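Local coordinates for protein 4-oxalocrotonate decarboxylase NahK (Pseudomonas putida, PDB 5D2K) that decarboxylates (3E)-2-oxohex-3-enedioate (4-oxalocrotonate) to 2-oxopent-4-enoate and carbon dioxide with the help of a bound metal ion, a step in naphthalene degradation, at residues Met70-Trp75 with Thr85-Phe90; Ala207-His212 with Ile237-Ile242. The protein carries 1 engineered substitution. One frame throughout, in Å; residues are numbered along the deposited sequence.

Interaction 1: Met70-Trp75 with Thr85-Phe90; sequences MGLTSW and TPIYGF. With OOG (2-oxoadipic acid), chain D; EDO (1,2-ethanediol), chain H.
Gly71 and Ile87 form the hydrogen-bonded pair of a short antiparallel bridge: Gly71 N gives its hydrogen to Ile87 O at 2.7 Å and Ile87 N returns one to Gly71 O, both bonds nearly straight. Met70 and Tyr88 make the adjoining non-hydrogen-bonded pair, with side chains on the opposite sheet face from that of Ile87. Leu72 carries the contact past the end of strand 65-71, where its backbone turns to positive phi (57°). From CB outward, its side chain first meets the loop carbonyl of Thr85, with CB 3.7 Å from Thr85 O. CG lies anti to the Leu72 carbonyl carbon (chi1 -50°), and the branches divide there: CD1 reaches Ile87 CD1 at 4.1 Å and also touches Thr85 O, while CD2 lies 4.0 Å from C4 of the bound 2-oxoadipic acid. An alanine here would probably cost Ile87 CD1 its contact with CD1 and the ligand chain its contact with CD2, opening a gap between them. The backbone takes part as well, Leu72 N donating to ligand O3 over 3.0 Å. Gly71 suits its place, since a side chain there would run into ligand C4. On the other sheet face the Met70 chain bends at chi2 (-73°), bringing SD to 3.9 Å from Tyr88 CB. Pro86 packs against the turning backbone: its CA makes CA-H...O contacts with both Gly71 O and Leu72 O, and its ring carbons CB and CG lie against Leu72 O, which is buried without a polar partner. Helix 213-225 covers Met70, Pro86 and Tyr88 through Ser216, Met219 and Leu220, helices 44-60 and 160-165 pack on Ile87, and strand 236-238 pairs with strand 65-71.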
loop_
_atom_site.group_PDB
_atom_site.type_symbol
_atom_site.label_atom_id
_atom_site.label_comp_id
_atom_site.label_asym_id
_atom_site.label_seq_id
_atom_site.Cartn_x
_atom_site.Cartn_y
_atom_site.Cartn_z
ATOM N N MET A 70 2.665 -3.138 -1.493
ATOM C CA MET A 70 2.026 -4.091 -2.392
ATOM C C MET A 70 0.542 -4.115 -2.100
ATOM O O MET A 70 0.131 -4.072 -0.927
ATOM C CB MET A 70 2.630 -5.481 -2.226
ATOM C CG MET A 70 3.997 -5.614 -2.881
ATOM S SD MET A 70 3.906 -5.683 -4.673
ATOM C CE MET A 70 3.100 -7.257 -4.896
ATOM N N GLY A 71 -0.259 -4.172 -3.157
ATOM C CA GLY A 71 -1.700 -4.214 -3.005
ATOM C C GLY A 71 -2.334 -5.367 -3.753
ATOM O O GLY A 71 -1.763 -5.879 -4.726
ATOM N N LEU A 72 -3.523 -5.755 -3.291
ATOM C CA LEU A 72 -4.292 -6.838 -3.892
ATOM C C LEU A 72 -3.471 -8.122 -3.900
ATOM O O LEU A 72 -3.265 -8.752 -4.936
ATOM C CB LEU A 72 -4.742 -6.460 -5.300
ATOM C CG LEU A 72 -5.410 -5.077 -5.330
ATOM C CD1 LEU A 72 -5.891 -4.737 -6.719
ATOM C CD2 LEU A 72 -6.555 -4.976 -4.305
ATOM N N THR A 73 -3.012 -8.499 -2.719
ATOM C CA THR A 73 -2.168 -9.672 -2.556
ATOM C C THR A 73 -2.891 -10.773 -1.790
ATOM O O THR A 73 -2.411 -11.893 -1.699
ATOM C CB THR A 73 -0.854 -9.332 -1.811
ATOM O OG1 THR A 73 -1.152 -8.742 -0.537
ATOM C CG2 THR A 73 -0.016 -8.362 -2.625
ATOM N N SER A 74 -4.038 -10.439 -1.217
ATOM C CA SER A 74 -4.800 -11.402 -0.424
ATOM C C SER A 74 -6.138 -11.691 -1.081
ATOM O O SER A 74 -6.685 -10.847 -1.791
ATOM C CB SER A 74 -5.015 -10.894 1.010
ATOM O OG SER A 74 -5.936 -9.813 1.054
ATOM N N TRP A 75 -6.662 -12.888 -0.842
ATOM C CA TRP A 75 -7.954 -13.258 -1.394
ATOM C C TRP A 75 -9.007 -12.243 -0.958
ATOM O O TRP A 75 -9.830 -11.798 -1.762
ATOM C CB TRP A 75 -8.346 -14.670 -0.946
ATOM C CG TRP A 75 -9.615 -15.160 -1.564
ATOM C CD1 TRP A 75 -9.743 -15.884 -2.716
ATOM C CD2 TRP A 75 -10.943 -14.958 -1.066
ATOM N NE1 TRP A 75 -11.070 -16.147 -2.965
ATOM C CE2 TRP A 75 -11.828 -15.588 -1.968
ATOM C CE3 TRP A 75 -11.471 -14.306 0.053
ATOM C CZ2 TRP A 75 -13.207 -15.582 -1.784
ATOM C CZ3 TRP A 75 -12.840 -14.297 0.230
ATOM C CH2 TRP A 75 -13.693 -14.934 -0.681
ATOM N N THR A 85 -5.289 -8.870 -9.654
ATOM C CA THR A 85 -3.933 -8.563 -10.102
ATOM C C THR A 85 -3.165 -7.748 -9.057
ATOM O O THR A 85 -3.547 -6.613 -8.755
ATOM C CB THR A 85 -3.945 -7.772 -11.428
ATOM O OG1 THR A 85 -4.582 -6.506 -11.221
ATOM C CG2 THR A 85 -4.696 -8.539 -12.510
ATOM N N PRO A 86 -2.079 -8.315 -8.506
ATOM C CA PRO A 86 -1.267 -7.579 -7.528
ATOM C C PRO A 86 -0.566 -6.385 -8.149
ATOM O O PRO A 86 -0.041 -6.457 -9.264
ATOM C CB PRO A 86 -0.240 -8.608 -7.061
ATOM C CG PRO A 86 -0.824 -9.947 -7.454
ATOM C CD PRO A 86 -1.559 -9.673 -8.727
ATOM N N ILE A 87 -0.556 -5.295 -7.397
ATOM C CA ILE A 87 -0.012 -4.024 -7.854
ATOM C C ILE A 87 0.885 -3.447 -6.772
ATOM O O ILE A 87 0.869 -3.917 -5.625
ATOM C CB ILE A 87 -1.139 -3.027 -8.183
ATOM C CG1 ILE A 87 -1.991 -2.762 -6.938
ATOM C CG2 ILE A 87 -2.011 -3.572 -9.320
ATOM C CD1 ILE A 87 -3.135 -1.756 -7.179
ATOM N N TYR A 88 1.676 -2.438 -7.121
ATOM C CA TYR A 88 2.449 -1.742 -6.110
ATOM C C TYR A 88 2.232 -0.229 -6.232
ATOM O O TYR A 88 1.712 0.253 -7.236
ATOM C CB TYR A 88 3.946 -2.087 -6.199
ATOM C CG TYR A 88 4.681 -1.556 -7.422
ATOM C CD1 TYR A 88 5.129 -0.240 -7.482
ATOM C CD2 TYR A 88 4.930 -2.386 -8.515
ATOM C CE1 TYR A 88 5.807 0.232 -8.601
ATOM C CE2 TYR A 88 5.608 -1.931 -9.628
ATOM C CZ TYR A 88 6.039 -0.618 -9.674
ATOM O OH TYR A 88 6.709 -0.153 -10.790
ATOM N N GLY A 89 2.620 0.490 -5.186
ATOM C CA GLY A 89 2.652 1.944 -5.197
ATOM C C GLY A 89 3.726 2.407 -4.232
ATOM O O GLY A 89 4.399 1.584 -3.602
ATOM N N PHE A 90 3.909 3.720 -4.117
ATOM C CA PHE A 90 4.945 4.263 -3.238
ATOM C C PHE A 90 4.354 4.978 -2.026
ATOM O O PHE A 90 3.176 5.356 -2.026
ATOM C CB PHE A 90 5.854 5.232 -4.016
ATOM C CG PHE A 90 5.157 6.501 -4.437
ATOM C CD1 PHE A 90 5.081 7.590 -3.574
ATOM C CD2 PHE A 90 4.549 6.593 -5.680
ATOM C CE1 PHE A 90 4.416 8.753 -3.952
ATOM C CE2 PHE A 90 3.892 7.741 -6.065
ATOM C CZ PHE A 90 3.820 8.828 -5.198
HETATM C C2 OOG D . -5.990 -0.626 -3.596
HETATM C C3 OOG D . -4.997 -0.747 -2.453
HETATM C C4 OOG D . -4.675 -2.200 -2.171
HETATM C C6 OOG D . -3.839 -3.701 -0.209
HETATM O O4 OOG D . -3.181 -3.821 0.850
HETATM O O3 OOG D . -4.472 -4.677 -0.687
HETATM C C5 OOG D . -3.877 -2.358 -0.896
HETATM C C1 OOG D . -7.397 -0.486 -3.049
HETATM O O1 OOG D . -8.070 0.565 -3.257
HETATM O O2 OOG D . -7.897 -1.435 -2.389
HETATM O O5 OOG D . -3.256 -1.448 -0.393
HETATM C C1 EDO H . 5.641 -2.446 -13.611
HETATM O O1 EDO H . 6.770 -2.187 -12.748
HETATM C C2 EDO H . 4.925 -3.735 -13.212
HETATM O O2 EDO H . 4.098 -4.191 -14.299
#

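Interaction 2: Ala207-His212 with Ile237-Ile242. With OOG (2-oxoadipic acid), chain D.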
loop_
_atom_site.group_PDB
_atom_site.type_symbol
_atom_site.label_atom_id
_atom_site.label_comp_id
_atom_site.label_asym_id
_atom_site.label_seq_id
_atom_site.Cartn_x
_atom_site.Cartn_y
_atom_site.Cartn_z
ATOM N N ALA A 207 -0.464 -15.482 6.224
ATOM C CA ALA A 207 -0.519 -16.358 5.052
ATOM C C ALA A 207 -1.507 -15.882 3.986
ATOM O O ALA A 207 -1.398 -16.260 2.821
ATOM C CB ALA A 207 -0.864 -17.776 5.481
ATOM N N ALA A 208 -2.466 -15.043 4.373
ATOM C CA ALA A 208 -3.413 -14.476 3.413
ATOM C C ALA A 208 -2.707 -13.675 2.308
ATOM O O ALA A 208 -3.203 -13.568 1.192
ATOM C CB ALA A 208 -4.428 -13.599 4.135
ATOM N N VAL A 209 -1.541 -13.133 2.622
ATOM C CA VAL A 209 -0.749 -12.390 1.647
ATOM C C VAL A 209 0.074 -13.361 0.790
ATOM O O VAL A 209 1.194 -13.712 1.143
ATOM C CB VAL A 209 0.164 -11.372 2.376
ATOM C CG1 VAL A 209 1.023 -10.571 1.393
ATOM C CG2 VAL A 209 -0.691 -10.439 3.225
ATOM N N LEU A 210 -0.516 -13.816 -0.317
ATOM C CA LEU A 210 0.159 -14.688 -1.292
ATOM C C LEU A 210 0.718 -15.984 -0.712
ATOM O O LEU A 210 1.631 -16.582 -1.286
ATOM C CB LEU A 210 1.290 -13.922 -1.985
ATOM C CG LEU A 210 0.871 -12.746 -2.864
ATOM C CD1 LEU A 210 2.087 -11.998 -3.388
ATOM C CD2 LEU A 210 0.009 -13.217 -4.029
ATOM N N GLY A 211 0.175 -16.441 0.414
ATOM C CA GLY A 211 0.681 -17.643 1.055
ATOM C C GLY A 211 1.764 -17.368 2.084
ATOM O O GLY A 211 2.018 -18.181 2.970
ATOM N N HIS A 212 2.421 -16.216 1.946
ATOM C CA HIS A 212 3.502 -15.812 2.842
ATOM C C HIS A 212 3.843 -14.355 2.552
ATOM O O HIS A 212 4.115 -14.028 1.409
ATOM C CB HIS A 212 4.755 -16.672 2.635
ATOM C CG HIS A 212 5.686 -16.654 3.800
ATOM N ND1 HIS A 212 6.357 -15.518 4.210
ATOM C CD2 HIS A 212 6.050 -17.638 4.658
ATOM C CE1 HIS A 212 7.088 -15.807 5.273
ATOM N NE2 HIS A 212 6.910 -17.083 5.569
ATOM N N ILE A 237 8.699 -1.830 3.321
ATOM C CA ILE A 237 7.710 -2.430 2.417
ATOM C C ILE A 237 6.466 -2.896 3.158
ATOM O O ILE A 237 6.551 -3.755 4.036
ATOM C CB ILE A 237 8.286 -3.655 1.660
ATOM C CG1 ILE A 237 9.614 -3.317 0.983
ATOM C CG2 ILE A 237 7.265 -4.206 0.653
ATOM C CD1 ILE A 237 10.305 -4.555 0.425
ATOM N N MET A 238 5.309 -2.365 2.780
ATOM C CA MET A 238 4.033 -2.847 3.316
ATOM C C MET A 238 3.546 -3.970 2.417
ATOM O O MET A 238 3.315 -3.741 1.231
ATOM C CB MET A 238 3.002 -1.717 3.375
ATOM C CG MET A 238 3.410 -0.580 4.280
ATOM S SD MET A 238 2.106 0.669 4.436
ATOM C CE MET A 238 0.717 -0.310 4.858
ATOM N N THR A 239 3.385 -5.178 2.955
ATOM C CA THR A 239 3.271 -6.334 2.069
ATOM C C THR A 239 1.858 -6.668 1.619
ATOM O O THR A 239 1.687 -7.495 0.721
ATOM C CB THR A 239 3.909 -7.605 2.711
ATOM O OG1 THR A 239 3.247 -7.941 3.937
ATOM C CG2 THR A 239 5.414 -7.391 2.976
ATOM N N GLY A 240 0.843 -6.010 2.193
ATOM C CA GLY A 240 -0.531 -6.201 1.736
ATOM C C GLY A 240 -1.580 -6.377 2.827
ATOM O O GLY A 240 -1.305 -6.858 3.920
ATOM N N GLY A 241 -2.803 -5.967 2.517
ATOM C CA GLY A 241 -3.891 -6.081 3.474
ATOM C C GLY A 241 -4.180 -7.536 3.754
ATOM O O GLY A 241 -4.426 -8.330 2.834
ATOM N N ILE A 242 -4.135 -7.894 5.029
ATOM C CA ILE A 242 -4.360 -9.273 5.427
ATOM C C ILE A 242 -5.863 -9.558 5.384
ATOM O O ILE A 242 -6.291 -10.662 5.038
ATOM C CB ILE A 242 -3.737 -9.546 6.806
ATOM C CG1 ILE A 242 -2.206 -9.577 6.664
ATOM C CG2 ILE A 242 -4.216 -10.878 7.374
ATOM C CD1 ILE A 242 -1.416 -9.458 7.959
HETATM C C2 OOG D . -5.990 -0.626 -3.596
HETATM C C3 OOG D . -4.997 -0.747 -2.453
HETATM C C4 OOG D . -4.675 -2.200 -2.171
HETATM C C6 OOG D . -3.839 -3.701 -0.209
HETATM O O4 OOG D . -3.181 -3.821 0.850
HETATM O O3 OOG D . -4.472 -4.677 -0.687
HETATM C C5 OOG D . -3.877 -2.358 -0.896
HETATM C C1 OOG D . -7.397 -0.486 -3.049
HETATM O O1 OOG D . -8.070 0.565 -3.257
HETATM O O2 OOG D . -7.897 -1.435 -2.389
HETATM O O5 OOG D . -3.256 -1.448 -0.393
#
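Val209 pushes both of its methyl groups against the backbone of 239-241, and CG2 also reaches the Ile242 side chain. It is the centre of an inverse gamma turn and the first residue of a type I' beta turn that runs to His212, in the loop between strand 199-205 and helix 213-225 of this FAA hydrolase-type fold. CG1 is anti to the backbone N (chi1 180°) and sits 3.2 Å from Thr239 O, a close approach of a methyl to a carbonyl oxygen. CG2 lies 3.7 Å from Gly240 O and 3.9 Å from Ile242 CG1, the Val209 and Ile242 side chains crossing at about a right angle. Beside them Ala208 CB rests on Ile242 O at 3.6 Å, with Ile242 CG2 a little farther off. The interface is thus mostly methyl groups laid on carbonyls, and both oxygens of Thr239 find partners on other parts of the fold. Thr239 OG1 bonds to Ile117 O of strand 112-121, and Thr239 O accepts from Ser216 OG on helix 213-225. Within the loop His212 N bonds to Val209 O, closing the beta turn, while Gly211 has positive phi (91°), where a side chain would be jammed against the preceding carbonyl. His212 then acts as N-cap of helix 213-225, its ND1 bonded to Leu214 N. On the other side of the contact the two glycines line the 2-oxoadipic acid pocket beside the metal ligands Glu114 and Glu116. At Gly240, too, the backbone angles would jam a side chain against the carbonyl before it. Gly241 N donates to O4 of 2-oxoadipic acid across 2.7 Å, with an N-H...O angle of 137°.

Overall arrangement
From the N terminus, interaction 1 comes first: strand 65-71 runs into helix 75-81, and the chain returns as strand 87-92, closing a short, largely helical loop. Interaction 2 follows in series, neither nested nor crossed; it closes the excursion through helix 213-225 that leads from the loop after strand 199-205 to strand 236-238. Strands 65-71 and 236-238 are parallel neighbours in one sheet, joined where Met70 N lies 2.9 Å from Met238 O. Farther along, Ser74 OG bonds to Gly241 O. With centres about 9 Å apart, both contacts reach the same bound 2-oxoadipic acid, and helix 213-225 packs against both.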